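Local atomic coordinates of octenoyl-CoA reductase/carboxylase (Streptomyces sp., PDB entry 4A0S), a protein that probably catalyses the NADPH-dependent reductive carboxylation of 2-octenoyl-CoA, supplying an unusual extender unit for cinnabaramide polyketide biosynthesis. Residues A[304-312]-A[322-331]. Numbering follows the deposited sequence.
Sequences GREPDIVFE and SVIVARRGGT
Arg327 starts its side chain with CG wedged between its own backbone N and carbonyl carbon (chi1 73°) and then runs extended to NE, which brings the NE edge of the guanidinium to the Asp308 carboxylate, the two planes strongly turned against each other; Asp308 in turn has CG anti to its carbonyl carbon (chi1 -66°), tilting the carboxylate toward it. Arg327 NE gives its hydrogen to Asp308 OD1 at 2.6 Å, in the guanidinium plane and on the anti lone pair, though the bond is bent (138°). Asp308 OD2 takes Arg305 NH2 at 2.7 Å through its syn lone pair and also the backbone N of Ile223, so both carboxylate oxygens are engaged and two positive charges would probably favour the ionised form. Arg327 NH1 bonds to Arg328 O at 2.7 Å within the type II turn from Arg327 to Gly330, and with the NE bond helps hold the guanidinium's rotation. A leucine in place of Arg327 would probably leave Asp308 OD1 without its charged mate and the turn without its NH1 tie. Arg327 N also bonds to Pro307 O (2.7 Å), nearly straight. This is the beta-alpha-beta crossover of the Rossmann-like nucleotide-binding domain, strand 309-312 returning through helix 316-325 to the parallel strand 331-334. The sheet pairing begins where Thr331 N binds Asp308 O and Val310 N binds Thr331 O (2.8 Å). Between the helix and the strand, Val310 CG2 meets Val325 CG1 at 3.6 Å and also Ala326 CB, while Val325 CG1 also touches Pro307 CG, the two side chains crossing at about a right angle; Leu295 and Ala296 of helix 285-303 touch Val325 as well. Nearer the NADP site, Glu312 OE2 accepts a hydrogen bond from Ser322 OG, modelled very short at 2.5 Å, and Thr318 OG1 also bonds to that carboxylate oxygen.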
# COMPACT_ATOMS: atom_id res chain seq x y z
N GLY A 304 -2.79 25.50 7.92
CA GLY A 304 -3.90 24.99 8.71
C GLY A 304 -3.59 23.76 9.54
O GLY A 304 -4.27 23.49 10.53
N ARG A 305 -2.57 23.01 9.15
CA ARG A 305 -2.14 21.83 9.90
C ARG A 305 -0.65 21.65 9.81
O ARG A 305 0.01 22.26 8.98
CB ARG A 305 -2.80 20.56 9.33
CG ARG A 305 -4.31 20.61 9.23
CD ARG A 305 -4.88 19.27 8.77
NE ARG A 305 -4.15 18.69 7.64
CZ ARG A 305 -4.50 18.84 6.37
NH1 ARG A 305 -5.55 19.57 6.03
NH2 ARG A 305 -3.77 18.27 5.42
N GLU A 306 -0.11 20.78 10.65
CA GLU A 306 1.24 20.28 10.47
C GLU A 306 1.39 19.64 9.10
O GLU A 306 0.44 19.10 8.55
CB GLU A 306 1.59 19.26 11.54
CG GLU A 306 1.72 19.85 12.93
CD GLU A 306 1.63 18.77 14.00
OE1 GLU A 306 0.63 18.01 14.03
OE2 GLU A 306 2.58 18.67 14.80
N PRO A 307 2.60 19.71 8.54
CA PRO A 307 2.73 19.10 7.23
C PRO A 307 2.48 17.60 7.28
O PRO A 307 2.81 16.94 8.26
CB PRO A 307 4.18 19.40 6.85
CG PRO A 307 4.87 19.67 8.10
CD PRO A 307 3.85 20.35 8.98
N ASP A 308 1.87 17.08 6.23
CA ASP A 308 1.60 15.67 6.08
C ASP A 308 2.84 15.00 5.54
O ASP A 308 3.15 13.87 5.88
CB ASP A 308 0.44 15.51 5.10
CG ASP A 308 -0.83 16.08 5.67
OD1 ASP A 308 -1.28 15.54 6.70
OD2 ASP A 308 -1.35 17.09 5.14
N ILE A 309 3.53 15.73 4.67
CA ILE A 309 4.76 15.24 4.07
C ILE A 309 5.78 16.35 4.18
O ILE A 309 5.47 17.51 3.88
CB ILE A 309 4.58 14.87 2.59
CG1 ILE A 309 3.56 13.74 2.42
CG2 ILE A 309 5.92 14.45 1.94
CD1 ILE A 309 3.00 13.70 1.00
N VAL A 310 6.98 16.00 4.62
CA VAL A 310 8.08 16.92 4.60
C VAL A 310 9.01 16.42 3.52
O VAL A 310 9.45 15.28 3.52
CB VAL A 310 8.82 16.97 5.93
CG1 VAL A 310 9.95 17.96 5.86
CG2 VAL A 310 7.84 17.31 7.05
N PHE A 311 9.30 17.33 2.60
CA PHE A 311 10.12 17.05 1.45
C PHE A 311 11.53 17.46 1.81
O PHE A 311 11.86 18.65 1.88
CB PHE A 311 9.57 17.84 0.27
CG PHE A 311 10.24 17.55 -1.04
CD1 PHE A 311 11.35 18.28 -1.44
CD2 PHE A 311 9.75 16.57 -1.88
CE1 PHE A 311 11.98 18.02 -2.66
CE2 PHE A 311 10.34 16.32 -3.11
CZ PHE A 311 11.48 17.04 -3.49
N GLU A 312 12.35 16.46 2.11
CA GLU A 312 13.72 16.66 2.55
C GLU A 312 14.76 16.45 1.47
O GLU A 312 14.55 15.70 0.52
CB GLU A 312 14.03 15.72 3.70
CG GLU A 312 13.91 16.37 5.02
CD GLU A 312 15.10 17.25 5.32
OE1 GLU A 312 16.10 17.17 4.60
OE2 GLU A 312 15.04 17.99 6.31
N SER A 322 12.54 18.31 10.34
CA SER A 322 11.61 17.60 9.45
C SER A 322 10.88 16.51 10.20
O SER A 322 9.66 16.37 10.06
CB SER A 322 12.35 17.02 8.25
OG SER A 322 12.84 18.07 7.45
N VAL A 323 11.61 15.76 11.02
CA VAL A 323 11.02 14.73 11.86
C VAL A 323 10.04 15.31 12.87
O VAL A 323 8.96 14.76 13.10
CB VAL A 323 12.10 13.89 12.59
CG1 VAL A 323 11.46 12.97 13.59
CG2 VAL A 323 12.86 13.06 11.60
N ILE A 324 10.39 16.45 13.46
CA ILE A 324 9.54 17.03 14.49
C ILE A 324 8.26 17.61 13.89
O ILE A 324 7.16 17.40 14.41
CB ILE A 324 10.30 18.10 15.29
CG1 ILE A 324 11.38 17.42 16.13
CG2 ILE A 324 9.32 18.88 16.20
CD1 ILE A 324 12.45 18.35 16.62
N VAL A 325 8.43 18.31 12.77
CA VAL A 325 7.35 19.09 12.17
C VAL A 325 6.25 18.26 11.52
O VAL A 325 5.10 18.65 11.51
CB VAL A 325 7.92 20.13 11.19
CG1 VAL A 325 8.28 19.48 9.85
CG2 VAL A 325 6.99 21.27 11.02
N ALA A 326 6.61 17.10 10.98
CA ALA A 326 5.63 16.27 10.30
C ALA A 326 4.50 15.89 11.26
O ALA A 326 4.74 15.61 12.42
CB ALA A 326 6.29 15.05 9.72
N ARG A 327 3.26 15.94 10.77
CA ARG A 327 2.12 15.47 11.57
C ARG A 327 2.34 14.06 12.09
O ARG A 327 3.19 13.33 11.59
CB ARG A 327 0.84 15.49 10.74
CG ARG A 327 0.76 14.38 9.68
CD ARG A 327 -0.68 14.18 9.30
NE ARG A 327 -0.86 13.41 8.08
CZ ARG A 327 -0.96 12.09 8.01
NH1 ARG A 327 -0.84 11.32 9.10
NH2 ARG A 327 -1.16 11.52 6.84
N ARG A 328 1.55 13.69 13.10
CA ARG A 328 1.41 12.31 13.52
C ARG A 328 1.10 11.51 12.29
O ARG A 328 0.17 11.85 11.54
CB ARG A 328 0.21 12.15 14.43
CG ARG A 328 0.50 12.18 15.87
CD ARG A 328 -0.78 11.89 16.65
NE ARG A 328 -1.00 10.47 16.93
CZ ARG A 328 -0.39 9.79 17.91
NH1 ARG A 328 0.52 10.40 18.67
NH2 ARG A 328 -0.68 8.51 18.11
N GLY A 329 1.85 10.44 12.08
CA GLY A 329 1.62 9.59 10.93
C GLY A 329 2.16 10.17 9.65
O GLY A 329 1.96 9.59 8.60
N GLY A 330 2.85 11.31 9.75
CA GLY A 330 3.41 11.98 8.60
C GLY A 330 4.64 11.28 8.05
O GLY A 330 5.16 10.35 8.64
N THR A 331 5.10 11.77 6.91
CA THR A 331 6.23 11.17 6.21
C THR A 331 7.25 12.25 5.90
O THR A 331 6.92 13.28 5.33
CB THR A 331 5.76 10.51 4.91
OG1 THR A 331 4.83 9.47 5.23
CG2 THR A 331 6.96 9.92 4.15
O HOH W 1 3.13 15.59 15.49